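Local coordinates for MOG1 protein (Saccharomyces cerevisiae, PDB 1JHS) that takes part in nuclear protein import and poly(A)+ mRNA export through the Ran GTPase system, interacting with the small GTPase GSP1, at residues Met1-Glu5 against Gln170-Glu174; Pro18-Ala24 against Val36-Arg41; Asp49-Glu55 against Arg164-Val168. The protein carries 1 engineered substitution. One frame throughout, in Å; residues are numbered along the deposited sequence.

Contact 1: residues Met1-Glu5 against Gln170-Glu174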
# COMPACT_ATOMS: atom_id res chain seq x y z
N MET A 1 -15.89 -5.24 4.38
CA MET A 1 -14.95 -4.95 5.50
C MET A 1 -15.59 -3.96 6.48
O MET A 1 -16.71 -3.48 6.25
CB MET A 1 -13.64 -4.37 4.94
CG MET A 1 -12.99 -5.28 3.92
SD MET A 1 -11.41 -4.64 3.29
CE MET A 1 -10.25 -5.54 4.34
N ASN A 2 -14.90 -3.68 7.57
CA ASN A 2 -15.42 -2.75 8.57
C ASN A 2 -14.30 -1.79 8.97
O ASN A 2 -14.00 -1.62 10.15
CB ASN A 2 -15.95 -3.54 9.78
CG ASN A 2 -16.66 -2.67 10.80
OD1 ASN A 2 -17.27 -1.67 10.45
ND2 ASN A 2 -16.58 -3.05 12.07
N ASN A 3 -13.69 -1.19 7.95
CA ASN A 3 -12.59 -0.24 8.14
C ASN A 3 -13.11 1.02 8.83
O ASN A 3 -14.27 1.41 8.63
CB ASN A 3 -11.97 0.08 6.78
CG ASN A 3 -11.40 -1.17 6.10
OD1 ASN A 3 -11.55 -1.36 4.89
ND2 ASN A 3 -10.74 -2.01 6.89
N LYS A 4 -12.27 1.65 9.63
CA LYS A 4 -12.70 2.85 10.34
C LYS A 4 -11.89 4.09 9.97
O LYS A 4 -10.72 4.01 9.64
CB LYS A 4 -12.62 2.61 11.83
CG LYS A 4 -11.25 2.16 12.26
CD LYS A 4 -11.19 1.89 13.74
CE LYS A 4 -9.77 1.60 14.12
NZ LYS A 4 -9.65 1.39 15.59
N GLU A 5 -12.53 5.25 10.05
CA GLU A 5 -11.88 6.50 9.71
C GLU A 5 -10.75 6.86 10.64
O GLU A 5 -10.82 6.64 11.85
CB GLU A 5 -12.91 7.64 9.69
CG GLU A 5 -12.29 9.00 9.41
CD GLU A 5 -13.32 10.10 9.19
OE1 GLU A 5 -13.03 11.24 9.57
OE2 GLU A 5 -14.40 9.83 8.62
N GLN A 170 -8.90 -4.90 -1.64
CA GLN A 170 -10.15 -4.21 -1.36
C GLN A 170 -9.87 -3.07 -0.37
O GLN A 170 -10.35 -1.95 -0.53
CB GLN A 170 -11.19 -5.16 -0.77
CG GLN A 170 -12.51 -4.46 -0.54
CD GLN A 170 -13.59 -5.41 -0.04
OE1 GLN A 170 -13.50 -6.63 -0.24
NE2 GLN A 170 -14.61 -4.85 0.61
N LEU A 171 -9.06 -3.36 0.65
CA LEU A 171 -8.70 -2.32 1.63
C LEU A 171 -8.03 -1.16 0.93
O LEU A 171 -8.37 0.00 1.16
CB LEU A 171 -7.75 -2.90 2.69
CG LEU A 171 -7.00 -1.90 3.58
CD1 LEU A 171 -8.00 -1.06 4.39
CD2 LEU A 171 -6.06 -2.68 4.52
N LEU A 172 -7.07 -1.47 0.06
CA LEU A 172 -6.33 -0.45 -0.67
C LEU A 172 -7.28 0.47 -1.44
O LEU A 172 -7.17 1.70 -1.39
CB LEU A 172 -5.34 -1.10 -1.64
CG LEU A 172 -4.42 -0.12 -2.39
CD1 LEU A 172 -3.36 0.46 -1.42
CD2 LEU A 172 -3.74 -0.88 -3.56
N GLN A 173 -8.22 -0.13 -2.16
CA GLN A 173 -9.17 0.66 -2.92
C GLN A 173 -10.08 1.49 -2.01
O GLN A 173 -10.41 2.63 -2.34
CB GLN A 173 -9.96 -0.25 -3.87
CG GLN A 173 -9.05 -0.78 -5.01
CD GLN A 173 -9.79 -1.25 -6.25
OE1 GLN A 173 -10.74 -2.05 -6.16
NE2 GLN A 173 -9.34 -0.78 -7.44
N GLU A 174 -10.47 0.93 -0.87
CA GLU A 174 -11.31 1.70 0.07
C GLU A 174 -10.54 2.89 0.64
O GLU A 174 -11.11 3.96 0.84
CB GLU A 174 -11.83 0.82 1.21
CG GLU A 174 -12.77 -0.31 0.73
CD GLU A 174 -13.54 -0.97 1.87
OE1 GLU A 174 -14.19 -2.02 1.61
OE2 GLU A 174 -13.53 -0.45 3.02
O HOH W 1 -16.15 -2.92 2.86
O HOH W 2 -14.84 -0.82 5.30

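Contact 2: residues Pro18-Ala24 against Val36-Arg41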
# COMPACT_ATOMS: atom_id res chain seq x y z
N PRO A 18 -8.11 -0.84 8.86
CA PRO A 18 -8.87 -1.89 9.54
C PRO A 18 -8.79 -1.84 11.05
O PRO A 18 -7.84 -1.31 11.62
CB PRO A 18 -8.22 -3.19 9.04
CG PRO A 18 -7.53 -2.80 7.75
CD PRO A 18 -7.00 -1.41 8.10
N PRO A 19 -9.79 -2.43 11.73
CA PRO A 19 -9.73 -2.43 13.19
C PRO A 19 -8.53 -3.29 13.63
O PRO A 19 -8.12 -4.21 12.92
CB PRO A 19 -11.08 -3.02 13.60
CG PRO A 19 -11.54 -3.81 12.37
CD PRO A 19 -11.09 -2.93 11.23
N GLY A 20 -7.95 -2.95 14.77
CA GLY A 20 -6.81 -3.72 15.25
C GLY A 20 -5.48 -3.23 14.71
O GLY A 20 -4.43 -3.80 15.05
N PHE A 21 -5.50 -2.21 13.86
CA PHE A 21 -4.27 -1.66 13.30
C PHE A 21 -3.91 -0.43 14.13
O PHE A 21 -4.75 0.44 14.35
CB PHE A 21 -4.46 -1.24 11.83
CG PHE A 21 -4.28 -2.37 10.85
CD1 PHE A 21 -5.13 -3.47 10.86
CD2 PHE A 21 -3.25 -2.32 9.90
CE1 PHE A 21 -4.96 -4.51 9.95
CE2 PHE A 21 -3.08 -3.36 8.98
CZ PHE A 21 -3.95 -4.46 9.01
N ILE A 22 -2.67 -0.37 14.59
CA ILE A 22 -2.23 0.73 15.42
C ILE A 22 -1.38 1.73 14.64
O ILE A 22 -0.66 1.36 13.71
CB ILE A 22 -1.42 0.22 16.63
CG1 ILE A 22 -0.87 1.39 17.45
CG2 ILE A 22 -0.27 -0.62 16.15
CD1 ILE A 22 -0.15 0.95 18.71
N ASP A 23 -1.50 2.99 15.04
CA ASP A 23 -0.74 4.08 14.45
C ASP A 23 0.64 3.96 15.09
O ASP A 23 0.78 4.18 16.30
CB ASP A 23 -1.40 5.42 14.83
CG ASP A 23 -0.63 6.61 14.34
OD1 ASP A 23 0.56 6.48 13.98
OD2 ASP A 23 -1.24 7.71 14.34
N ALA A 24 1.65 3.60 14.30
CA ALA A 24 2.98 3.42 14.85
C ALA A 24 3.56 4.68 15.48
O ALA A 24 4.41 4.58 16.36
CB ALA A 24 3.94 2.87 13.78
N VAL A 36 2.12 5.67 9.36
CA VAL A 36 2.41 4.22 9.40
C VAL A 36 1.48 3.49 10.35
O VAL A 36 1.37 3.87 11.52
CB VAL A 36 3.87 3.98 9.90
CG1 VAL A 36 4.19 2.49 9.94
CG2 VAL A 36 4.87 4.75 8.98
N TYR A 37 0.82 2.45 9.84
CA TYR A 37 -0.08 1.63 10.68
C TYR A 37 0.37 0.18 10.60
O TYR A 37 0.75 -0.29 9.51
CB TYR A 37 -1.53 1.72 10.18
CG TYR A 37 -2.18 3.03 10.53
CD1 TYR A 37 -1.89 4.18 9.81
CD2 TYR A 37 -3.00 3.13 11.66
CE1 TYR A 37 -2.40 5.42 10.21
CE2 TYR A 37 -3.51 4.37 12.08
CZ TYR A 37 -3.19 5.50 11.34
OH TYR A 37 -3.66 6.74 11.73
N VAL A 38 0.35 -0.53 11.72
CA VAL A 38 0.73 -1.96 11.68
C VAL A 38 -0.37 -2.81 12.31
O VAL A 38 -1.07 -2.38 13.26
CB VAL A 38 2.05 -2.30 12.42
CG1 VAL A 38 3.25 -1.67 11.71
CG2 VAL A 38 1.96 -1.86 13.89
N ASN A 39 -0.55 -4.01 11.77
CA ASN A 39 -1.58 -4.92 12.26
C ASN A 39 -1.13 -5.38 13.66
O ASN A 39 -0.10 -6.06 13.77
CB ASN A 39 -1.69 -6.13 11.32
CG ASN A 39 -2.86 -7.03 11.67
OD1 ASN A 39 -3.23 -7.16 12.85
ND2 ASN A 39 -3.44 -7.68 10.66
N SER A 40 -1.89 -5.02 14.69
CA SER A 40 -1.55 -5.44 16.06
C SER A 40 -2.57 -6.44 16.63
O SER A 40 -2.65 -6.62 17.84
CB SER A 40 -1.46 -4.23 16.99
OG SER A 40 -2.74 -3.62 17.07
N ARG A 41 -3.33 -7.10 15.75
CA ARG A 41 -4.32 -8.09 16.18
C ARG A 41 -3.67 -9.32 16.80
O ARG A 41 -2.58 -9.73 16.41
CB ARG A 41 -5.16 -8.56 14.99
CG ARG A 41 -5.92 -7.46 14.27
CD ARG A 41 -6.66 -8.02 13.04
NE ARG A 41 -7.48 -6.99 12.40
CZ ARG A 41 -8.20 -7.17 11.30
NH1 ARG A 41 -8.22 -8.35 10.71
NH2 ARG A 41 -8.93 -6.18 10.81
O HOH W 3 1.97 7.23 11.64
O HOH W 4 -1.72 8.59 11.89

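Contact 3: residues Asp49-Glu55 against Arg164-Val168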
# COMPACT_ATOMS: atom_id res chain seq x y z
N ASP A 49 -12.67 -9.80 8.14
CA ASP A 49 -11.82 -9.04 7.21
C ASP A 49 -11.09 -9.77 6.10
O ASP A 49 -10.92 -9.24 5.00
CB ASP A 49 -10.71 -8.31 8.01
CG ASP A 49 -11.17 -7.01 8.54
OD1 ASP A 49 -10.33 -6.15 8.84
OD2 ASP A 49 -12.41 -6.83 8.65
N GLY A 50 -10.58 -10.95 6.42
CA GLY A 50 -9.80 -11.69 5.46
C GLY A 50 -8.32 -11.40 5.69
O GLY A 50 -7.47 -11.98 5.03
N LEU A 51 -8.02 -10.50 6.62
CA LEU A 51 -6.62 -10.14 6.93
C LEU A 51 -6.05 -11.08 7.99
O LEU A 51 -6.80 -11.76 8.69
CB LEU A 51 -6.54 -8.69 7.43
CG LEU A 51 -7.11 -7.62 6.49
CD1 LEU A 51 -6.88 -6.20 7.05
CD2 LEU A 51 -6.44 -7.78 5.14
N ALA A 52 -4.73 -11.16 8.08
CA ALA A 52 -4.11 -12.02 9.10
C ALA A 52 -3.64 -11.10 10.23
O ALA A 52 -4.45 -10.32 10.75
CB ALA A 52 -2.95 -12.82 8.48
N THR A 53 -2.37 -11.16 10.62
CA THR A 53 -1.91 -10.28 11.69
C THR A 53 -0.57 -9.62 11.40
O THR A 53 0.01 -9.02 12.30
CB THR A 53 -1.76 -11.00 13.09
OG1 THR A 53 -0.67 -11.93 13.05
CG2 THR A 53 -3.02 -11.76 13.46
N ASN A 54 -0.08 -9.70 10.16
CA ASN A 54 1.24 -9.14 9.87
C ASN A 54 1.32 -8.08 8.77
O ASN A 54 2.42 -7.75 8.35
CB ASN A 54 2.24 -10.27 9.56
CG ASN A 54 1.88 -11.04 8.29
OD1 ASN A 54 0.86 -10.78 7.67
ND2 ASN A 54 2.72 -12.03 7.92
N GLU A 55 0.20 -7.54 8.32
CA GLU A 55 0.24 -6.50 7.27
C GLU A 55 0.63 -5.13 7.86
O GLU A 55 0.46 -4.89 9.04
CB GLU A 55 -1.12 -6.34 6.58
CG GLU A 55 -1.67 -7.64 5.97
CD GLU A 55 -2.47 -8.45 6.98
OE1 GLU A 55 -2.58 -8.01 8.15
OE2 GLU A 55 -3.02 -9.50 6.61
N ARG A 164 -6.28 -13.54 0.81
CA ARG A 164 -5.86 -12.41 1.64
C ARG A 164 -5.39 -11.25 0.76
O ARG A 164 -5.58 -10.09 1.12
CB ARG A 164 -4.74 -12.81 2.62
CG ARG A 164 -4.38 -11.69 3.59
CD ARG A 164 -3.63 -12.20 4.81
NE ARG A 164 -2.38 -12.90 4.50
CZ ARG A 164 -1.18 -12.50 4.91
NH1 ARG A 164 -1.06 -11.40 5.64
NH2 ARG A 164 -0.11 -13.25 4.66
N CYS A 165 -4.77 -11.56 -0.38
CA CYS A 165 -4.35 -10.50 -1.30
C CYS A 165 -5.58 -9.79 -1.86
O CYS A 165 -5.58 -8.58 -2.06
CB CYS A 165 -3.52 -11.09 -2.42
SG CYS A 165 -1.89 -11.63 -1.79
N HIS A 166 -6.63 -10.56 -2.12
CA HIS A 166 -7.87 -9.97 -2.61
C HIS A 166 -8.43 -9.02 -1.52
O HIS A 166 -8.95 -7.93 -1.82
CB HIS A 166 -8.89 -11.08 -2.92
CG HIS A 166 -10.17 -10.58 -3.49
ND1 HIS A 166 -11.12 -9.91 -2.74
CD2 HIS A 166 -10.64 -10.58 -4.77
CE1 HIS A 166 -12.11 -9.52 -3.52
NE2 HIS A 166 -11.85 -9.92 -4.76
N ALA A 167 -8.28 -9.43 -0.26
CA ALA A 167 -8.77 -8.63 0.85
C ALA A 167 -7.94 -7.34 0.95
O ALA A 167 -8.48 -6.24 1.11
CB ALA A 167 -8.69 -9.42 2.14
N VAL A 168 -6.61 -7.49 0.85
CA VAL A 168 -5.74 -6.32 0.92
C VAL A 168 -6.04 -5.34 -0.23
O VAL A 168 -6.05 -4.13 -0.03
CB VAL A 168 -4.26 -6.76 0.86
CG1 VAL A 168 -3.34 -5.54 0.60
CG2 VAL A 168 -3.92 -7.44 2.19

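Contact 1: residues Met1-Glu5 against Gln170-Glu174
Met1 supplies the apolar part of this contact, its side chain running across helix 163-178 next to Gln170 and Leu171. The thioether sulfur lies over the first turn of the segment, SD of Met1 standing 3.8 Å from the backbone N of Leu171. Beyond it the chain bends at the last torsion (chi3 97°), which carries CE of Met1 to within 4.0 Å of CB of Leu171. The Met1 and Gln170 chains run alongside one another in opposed senses, with CG of Met1 3.7 Å from NE2 of Gln170.

The polar part centres on the carboxylate of Glu174, which works largely through water. One water accepts from the amino terminus, Met1 N, and donates to Glu174 OE1. The two opposite charges do not meet directly, Met1 N and Glu174 OE1 being 4.6 Å apart. A second water accepts from the backbone N of Asn3 and donates to Glu174 OE2, 2.7 Å from that oxygen. Within the helix, NE2 of Gln170 donates to OE1 of Glu174 at 3.0 Å, nearly along the C-O axis, one turn apart, and so helps to fix the carboxylate.

Leu171 also packs on Ile144 of strand 138-147. The example is one of a hydrated N-terminal arm, leading into strand 4-8, laid against the flank of a helix that itself covers an antiparallel sheet.

Contact 2: residues Pro18-Ala24 against Val36-Arg41
Phe21 and Asn39 face each other as a non-hydrogen-bonded antiparallel pair, and the methylene CB of Asn39 sits over one face of the Phe21 ring, 3.9 Å from its centroid, as a CH-pi contact. Pro18 CD lies over the opposite face, which sandwiches the ring. At the next such pair the roles are exchanged: CA of Asp23 lies over the Tyr37 ring, 4.0 Å from its centroid. Between these pairs Ile22 and Val38 exchange two backbone hydrogen bonds, and their side chains run alongside each other on the face away from Phe21 and Tyr37, with an unusually close approach of 3.4 Å between Ile22 CG2 and Val38 CG2.

Two carbonyls of the turn before the strand are each gripped twice. NE and NH2 of Arg41 both donate to Pro19 O, which lies in the guanidinium plane, at 2.9 Å from NE and 3.0 Å from NH2. Gly20 O accepts from Ser40 N and from Ser40 OG, the hydroxyl coming from above the carbonyl plane at 2.6 Å from that oxygen.

Further out, a type II turn from Pro18 to Phe21, with Gly20 at a positive phi (88°), probably helps to orient the carbonyls. An Asx turn, Asn39 OD1 accepting from Arg41 N, fixes the backbone from which the extended Arg41 chain runs back to Pro19, while Asn39 ND2 donates to Glu55 and Arg41 NH2 forms a salt bridge to Asp49. Asp23 OD1 is hydrogen-bonded with Ser25 OG, and one water joins Asp23 OD2 to Tyr37 OH.

The chemistry is consistent with this end of the hairpin being held by side chains as well as backbone, since Ser40 N and OG and the Arg41 guanidinium bind the turn carbonyls.

Contact 3: residues Asp49-Glu55 against Arg164-Val168
Arg164 reaches from helix 163-178 into the curve of the loop 49-55, where NH1 forms a salt bridge to Glu55 OE2 at 2.9 Å. The bond is nearly straight (162°) and lies in the guanidinium plane, but it meets the carboxylate from above, the two planes being 69° apart. The syn lone pair of Glu55 OE2 is taken by the backbone N of Ala52, 2.8 Å away, so one oxygen ties the loop to itself and to the helix. NH1 of Arg164 also donates to OD1 of Asn54, 2.9 Å off, while CB of Ala52 rests over one guanidinium face. A bend at chi3 (59°) turns the end of the arginine toward these acceptors; its NH2 goes elsewhere, to Glu152 and the carbonyl of Pro147. An alanine in place of Arg164 removes the guanidinium, and is likely to leave Glu55 and Glu152 without this charged partner and Asn54 OD1 without its donor.

Beside this tightly gripped polar knot is a small apolar patch in ordinary van der Waals contact: CD2 of Leu51 lies 3.9 Å from CG2 of Val168 and 4.1 Å from CB of Ala167. Gly50 and Asn54 form the solvent-facing side. Gly50 is exposed, yet its backbone runs close to the helix, Gly50 O lying 3.4 Å from CG of Arg164. Asn54 is likewise exposed, although its OD1 is held.

The loop links strand 34-39 to strand 56-63, and at its end Glu55 is joined to the former by a backbone hydrogen bond with Asn39. Leu51 continues onto Phe21 of strand 21-23, while Val168 packs on Ile144 and Val146 of strand 138-147, placing the contact between the helix and the hairpin end of the larger sheet.

The three contacts form a compact group, their centres 11 to 13 Å apart. Contacts 1 and 3 share helix 163-178, the loop meeting one turn and the N-terminal arm the next; contact 2 lies at the edge of the seven-stranded antiparallel sheet, whereas the arm of contact 1 leads into strand 4-8, an outermost strand of the separate three-stranded sheet. Along the chain contact 2 closes before contact 3 opens, and both are nested in the long loop closed by contact 1. Pro18 joins all three, touching Asn3, Leu171 and Leu51. The chain's first residues, the edge hairpin and the loop after it are thus gathered beside one C-terminal helix, uniting distant sequence in one fold.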